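Long-range contact in amidase, hydantoinase/carbamoylase family (Burkholderia vietnamiensis, PDB 5I4M), which probably hydrolyses N-carbamoyl-L-amino acids as a two-zinc enzyme of the peptidase M20 family: residues A[84-98]-A[135-147]. Numbering follows the deposited sequence.
Sequences NVFMRRAGRVADAAP and IETEHPVEVVIWT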
loop_
_atom_site.group_PDB
_atom_site.type_symbol
_atom_site.label_atom_id
_atom_site.label_comp_id
_atom_site.label_asym_id
_atom_site.label_seq_id
_atom_site.Cartn_x
_atom_site.Cartn_y
_atom_site.Cartn_z
ATOM N N ASN A 84 -6.203 30.046 1.954
ATOM C CA ASN A 84 -6.546 30.411 3.319
ATOM C C ASN A 84 -7.712 31.391 3.297
ATOM O O ASN A 84 -7.770 32.295 2.456
ATOM C CB ASN A 84 -5.353 31.047 4.043
ATOM C CG ASN A 84 -4.115 30.168 4.046
ATOM O OD1 ASN A 84 -4.183 28.977 4.334
ATOM N ND2 ASN A 84 -2.954 30.770 3.748
ATOM N N VAL A 85 -8.649 31.208 4.224
ATOM C CA VAL A 85 -9.894 31.981 4.250
ATOM C C VAL A 85 -9.860 32.896 5.466
ATOM O O VAL A 85 -9.728 32.419 6.598
ATOM C CB VAL A 85 -11.125 31.066 4.308
ATOM C CG1 VAL A 85 -12.402 31.904 4.283
ATOM C CG2 VAL A 85 -11.094 30.036 3.191
ATOM N N PHE A 86 -10.028 34.203 5.239
ATOM C CA PHE A 86 -9.965 35.205 6.297
ATOM C C PHE A 86 -11.343 35.830 6.474
ATOM O O PHE A 86 -11.844 36.513 5.576
ATOM C CB PHE A 86 -8.906 36.253 5.972
ATOM C CG PHE A 86 -7.532 35.661 5.801
ATOM C CD1 PHE A 86 -7.119 35.163 4.571
ATOM C CD2 PHE A 86 -6.672 35.567 6.883
ATOM C CE1 PHE A 86 -5.853 34.598 4.422
ATOM C CE2 PHE A 86 -5.410 34.996 6.744
ATOM C CZ PHE A 86 -5.000 34.518 5.519
ATOM N N MET A 87 -11.946 35.587 7.629
ATOM C CA MET A 87 -13.266 36.100 7.962
ATOM C C MET A 87 -13.081 37.191 9.008
ATOM O O MET A 87 -12.692 36.908 10.147
ATOM C CB MET A 87 -14.163 34.965 8.449
ATOM C CG MET A 87 -14.445 33.924 7.370
ATOM S SD MET A 87 -14.899 32.279 7.974
ATOM C CE MET A 87 -13.281 31.558 8.293
ATOM N N ARG A 88 -13.348 38.434 8.617
ATOM C CA ARG A 88 -12.917 39.610 9.363
ATOM C C ARG A 88 -14.106 40.340 9.977
ATOM O O ARG A 88 -15.067 40.677 9.276
ATOM C CB ARG A 88 -12.146 40.556 8.442
ATOM C CG ARG A 88 -11.700 41.855 9.060
ATOM C CD ARG A 88 -10.822 42.571 8.055
ATOM N NE ARG A 88 -10.468 43.928 8.458
ATOM C CZ ARG A 88 -9.281 44.285 8.938
ATOM N NH1 ARG A 88 -8.309 43.378 9.102
ATOM N NH2 ARG A 88 -9.069 45.560 9.255
ATOM N N ARG A 89 -14.026 40.604 11.281
ATOM C CA ARG A 89 -14.982 41.460 11.978
ATOM C C ARG A 89 -14.312 42.801 12.252
ATOM O O ARG A 89 -13.342 42.869 13.014
ATOM C CB ARG A 89 -15.455 40.811 13.283
ATOM C CG ARG A 89 -16.529 41.621 14.042
ATOM C CD ARG A 89 -16.840 40.969 15.383
ATOM N NE ARG A 89 -18.019 41.519 16.053
ATOM C CZ ARG A 89 -17.995 42.503 16.946
ATOM N NH1 ARG A 89 -16.843 43.086 17.280
ATOM N NH2 ARG A 89 -19.129 42.906 17.504
ATOM N N ALA A 90 -14.837 43.863 11.641
ATOM C CA ALA A 90 -14.220 45.181 11.738
ATOM C C ALA A 90 -14.025 45.607 13.190
ATOM O O ALA A 90 -14.823 45.286 14.072
ATOM C CB ALA A 90 -15.077 46.219 11.012
ATOM N N GLY A 91 -12.942 46.351 13.433
ATOM C CA GLY A 91 -12.737 47.022 14.696
ATOM C C GLY A 91 -13.031 48.513 14.593
ATOM O O GLY A 91 -13.417 49.034 13.550
ATOM N N ARG A 92 -12.831 49.205 15.718
ATOM C CA ARG A 92 -13.038 50.652 15.731
ATOM C C ARG A 92 -12.017 51.362 14.847
ATOM O O ARG A 92 -12.337 52.365 14.202
ATOM C CB ARG A 92 -12.972 51.183 17.163
ATOM C CG ARG A 92 -13.355 52.650 17.294
ATOM C CD ARG A 92 -13.037 53.220 18.680
ATOM N NE ARG A 92 -11.603 53.408 18.890
ATOM C CZ ARG A 92 -10.921 54.482 18.506
ATOM N NH1 ARG A 92 -11.537 55.476 17.882
ATOM N NH2 ARG A 92 -9.617 54.561 18.737
ATOM N N VAL A 93 -10.788 50.855 14.799
ATOM C CA VAL A 93 -9.711 51.477 14.035
ATOM C C VAL A 93 -9.589 50.713 12.726
ATOM O O VAL A 93 -9.187 49.544 12.713
ATOM C CB VAL A 93 -8.392 51.482 14.817
ATOM C CG1 VAL A 93 -7.284 52.117 13.986
ATOM C CG2 VAL A 93 -8.564 52.228 16.134
ATOM N N ALA A 94 -9.938 51.376 11.623
ATOM C CA ALA A 94 -10.113 50.675 10.354
ATOM C C ALA A 94 -8.828 49.989 9.898
ATOM O O ALA A 94 -8.865 48.861 9.392
ATOM C CB ALA A 94 -10.605 51.651 9.287
ATOM N N ASP A 95 -7.682 50.643 10.063
ATOM C CA ASP A 95 -6.440 50.096 9.539
ATOM C C ASP A 95 -5.599 49.417 10.614
ATOM O O ASP A 95 -4.413 49.155 10.387
ATOM C CB ASP A 95 -5.635 51.188 8.837
ATOM C CG ASP A 95 -5.464 52.421 9.683
ATOM O OD1 ASP A 95 -5.574 52.317 10.922
ATOM O OD2 ASP A 95 -5.216 53.501 9.105
ATOM N N ALA A 96 -6.181 49.123 11.771
ATOM C CA ALA A 96 -5.422 48.460 12.821
ATOM C C ALA A 96 -5.125 47.021 12.421
ATOM O O ALA A 96 -5.892 46.383 11.693
ATOM C CB ALA A 96 -6.184 48.497 14.147
ATOM N N ALA A 97 -3.987 46.522 12.886
ATOM C CA ALA A 97 -3.636 45.135 12.647
ATOM C C ALA A 97 -4.603 44.223 13.398
ATOM O O ALA A 97 -5.020 44.545 14.517
ATOM C CB ALA A 97 -2.196 44.862 13.088
ATOM N N PRO A 98 -4.994 43.098 12.813
ATOM C CA PRO A 98 -6.025 42.267 13.436
ATOM C C PRO A 98 -5.466 41.354 14.512
ATOM O O PRO A 98 -4.287 40.994 14.514
ATOM C CB PRO A 98 -6.561 41.440 12.260
ATOM C CG PRO A 98 -5.353 41.282 11.365
ATOM C CD PRO A 98 -4.628 42.614 11.469
ATOM N N ILE A 135 -20.126 44.160 21.555
ATOM C CA ILE A 135 -18.776 44.587 21.889
ATOM C C ILE A 135 -18.087 45.122 20.644
ATOM O O ILE A 135 -18.017 44.442 19.610
ATOM C CB ILE A 135 -17.978 43.427 22.498
ATOM C CG1 ILE A 135 -18.579 43.033 23.846
ATOM C CG2 ILE A 135 -16.499 43.798 22.627
ATOM C CD1 ILE A 135 -17.996 41.762 24.406
ATOM N N GLU A 136 -17.567 46.336 20.748
ATOM C CA GLU A 136 -16.690 46.909 19.742
ATOM C C GLU A 136 -15.252 46.739 20.204
ATOM O O GLU A 136 -14.918 47.097 21.337
ATOM C CB GLU A 136 -17.007 48.386 19.519
ATOM C CG GLU A 136 -16.029 49.102 18.602
ATOM C CD GLU A 136 -16.403 50.562 18.378
ATOM O OE1 GLU A 136 -16.175 51.393 19.288
ATOM O OE2 GLU A 136 -16.934 50.872 17.290
ATOM N N THR A 137 -14.414 46.176 19.342
ATOM C CA THR A 137 -12.993 46.025 19.615
ATOM C C THR A 137 -12.201 47.139 18.937
ATOM O O THR A 137 -12.633 47.721 17.940
ATOM C CB THR A 137 -12.480 44.661 19.140
ATOM O OG1 THR A 137 -12.666 44.540 17.720
ATOM C CG2 THR A 137 -13.230 43.536 19.844
ATOM N N GLU A 138 -11.020 47.423 19.490
ATOM C CA GLU A 138 -10.142 48.420 18.882
ATOM C C GLU A 138 -9.506 47.874 17.606
ATOM O O GLU A 138 -9.579 48.499 16.540
ATOM C CB GLU A 138 -9.070 48.844 19.886
ATOM C CG GLU A 138 -8.198 49.994 19.415
ATOM C CD GLU A 138 -8.772 51.360 19.773
ATOM O OE1 GLU A 138 -8.004 52.348 19.712
ATOM O OE2 GLU A 138 -9.974 51.441 20.124
ATOM N N HIS A 139 -8.887 46.723 17.700
ATOM C CA HIS A 139 -8.350 46.024 16.551
ATOM C C HIS A 139 -9.446 45.190 15.892
ATOM O O HIS A 139 -10.306 44.640 16.583
ATOM C CB HIS A 139 -7.203 45.095 16.967
ATOM C CG HIS A 139 -6.035 45.802 17.583
ATOM N ND1 HIS A 139 -4.862 46.037 16.896
ATOM C CD2 HIS A 139 -5.852 46.309 18.825
ATOM C CE1 HIS A 139 -4.008 46.662 17.689
ATOM N NE2 HIS A 139 -4.585 46.841 18.864
ATOM N N PRO A 140 -9.420 45.043 14.569
ATOM C CA PRO A 140 -10.295 44.057 13.940
ATOM C C PRO A 140 -9.947 42.667 14.445
ATOM O O PRO A 140 -8.842 42.409 14.927
ATOM C CB PRO A 140 -9.990 44.207 12.444
ATOM C CG PRO A 140 -8.606 44.779 12.400
ATOM C CD PRO A 140 -8.525 45.689 13.595
ATOM N N VAL A 141 -10.921 41.771 14.341
ATOM C CA VAL A 141 -10.768 40.379 14.739
ATOM C C VAL A 141 -11.018 39.517 13.512
ATOM O O VAL A 141 -11.921 39.805 12.721
ATOM C CB VAL A 141 -11.739 40.027 15.887
ATOM C CG1 VAL A 141 -11.853 38.525 16.062
ATOM C CG2 VAL A 141 -11.292 40.706 17.197
ATOM N N GLU A 142 -10.198 38.484 13.323
ATOM C CA GLU A 142 -10.370 37.602 12.176
ATOM C C GLU A 142 -10.376 36.146 12.612
ATOM O O GLU A 142 -9.675 35.765 13.549
ATOM C CB GLU A 142 -9.246 37.802 11.137
ATOM C CG GLU A 142 -9.243 39.169 10.470
ATOM C CD GLU A 142 -8.207 39.274 9.360
ATOM O OE1 GLU A 142 -8.018 40.378 8.818
ATOM O OE2 GLU A 142 -7.572 38.252 9.035
ATOM N N VAL A 143 -11.176 35.329 11.921
ATOM C CA VAL A 143 -11.116 33.871 12.013
ATOM C C VAL A 143 -10.585 33.348 10.688
ATOM O O VAL A 143 -11.046 33.777 9.625
ATOM C CB VAL A 143 -12.496 33.260 12.316
ATOM C CG1 VAL A 143 -12.371 31.758 12.573
ATOM C CG2 VAL A 143 -13.133 33.968 13.487
ATOM N N VAL A 144 -9.623 32.425 10.745
ATOM C CA VAL A 144 -8.942 31.939 9.551
ATOM C C VAL A 144 -9.162 30.439 9.423
ATOM O O VAL A 144 -9.134 29.709 10.423
ATOM C CB VAL A 144 -7.432 32.272 9.587
ATOM C CG1 VAL A 144 -6.762 31.869 8.280
ATOM C CG2 VAL A 144 -7.217 33.777 9.828
ATOM N N ILE A 145 -9.401 29.984 8.188
ATOM C CA ILE A 145 -9.219 28.583 7.820
ATOM C C ILE A 145 -7.905 28.475 7.059
ATOM O O ILE A 145 -7.753 29.074 5.987
ATOM C CB ILE A 145 -10.377 28.051 6.962
ATOM C CG1 ILE A 145 -11.698 28.130 7.728
ATOM C CG2 ILE A 145 -10.074 26.601 6.543
ATOM C CD1 ILE A 145 -12.924 27.972 6.863
ATOM N N TRP A 146 -6.964 27.698 7.591
ATOM C CA TRP A 146 -5.691 27.476 6.911
ATOM C C TRP A 146 -5.758 26.214 6.064
ATOM O O TRP A 146 -6.255 25.181 6.513
ATOM C CB TRP A 146 -4.538 27.355 7.911
ATOM C CG TRP A 146 -4.364 28.561 8.790
ATOM C CD1 TRP A 146 -4.747 28.682 10.097
ATOM C CD2 TRP A 146 -3.751 29.810 8.433
ATOM N NE1 TRP A 146 -4.418 29.934 10.575
ATOM C CE2 TRP A 146 -3.802 30.642 9.576
ATOM C CE3 TRP A 146 -3.167 30.309 7.260
ATOM C CZ2 TRP A 146 -3.299 31.945 9.578
ATOM C CZ3 TRP A 146 -2.653 31.603 7.268
ATOM C CH2 TRP A 146 -2.727 32.407 8.418
ATOM N N THR A 147 -5.204 26.292 4.855
ATOM C CA THR A 147 -5.310 25.214 3.876
ATOM C C THR A 147 -4.396 24.032 4.191
ATOM O O THR A 147 -3.224 24.209 4.536
ATOM C CB THR A 147 -4.968 25.756 2.491
ATOM O OG1 THR A 147 -5.961 26.704 2.084
ATOM C CG2 THR A 147 -4.861 24.628 1.454
HETATM O O HOH W 1 -14.238 42.950 16.068
HETATM O O HOH W 2 -15.791 46.109 16.656
#
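Pro-140 is the plug of this contact: its ring fills a notch walled by Ala-96, Pro-98 and the guanidinium of Arg-88, with Pro-140 CD 3.7 Å from Ala-96 CB and Pro-140 CB resting over one face of the Arg-88 guanidinium. The extended Arg-88 chain lies alongside the proline ring, and its NH1 reaches Glu-142 OE1 at 3.0 Å, in the guanidinium plane and on the anti lone pair; Arg-202 NH1 makes a second salt bridge to that oxygen.

Strands 85-89 and 141-145 run antiparallel, zipped by paired backbone bonds at Val-85/Ile-145, Met-87/Val-143 and Arg-89/Val-141. On the side of Phe-86, Val-144 sets CG1 over the phenyl face, 4.2 Å from its centroid, and over the face of Trp-146 too; the two rings form an offset edge-to-face pair, phenyl edge toward indole face, planes 87° apart. On the other side, Met-87, bent at chi3 (-83°), lays CE 3.8 Å from Ile-145 CG1 and packs against Ile-66 and Ala-70 of helix 57-72.

Past the strands, Gly-91 lets the chain pass close to Pro-140. Arg-92 then clasps Glu-138 side-on, NE to OE2 (2.8 Å) and NH2 to OE1, both oxygens met from above the carboxylate plane. Arg-89, stretched out with CG anti to its N (chi1 -177°), grips the single carbonyl Ile-135 O end-on through NH1 and NH2. Further along, His-139 ND1-H donates to Ala-97 O (2.8 Å), near the ring plane.

At the other end Asn-84 OD1 takes the Thr-147 N-H, pinning the chain just after Trp-146, whose side chain lies about 5 Å from that of the zinc ligand His-104. Buried Glu-142, its OE1 shared by two arginines, is probably held ionised.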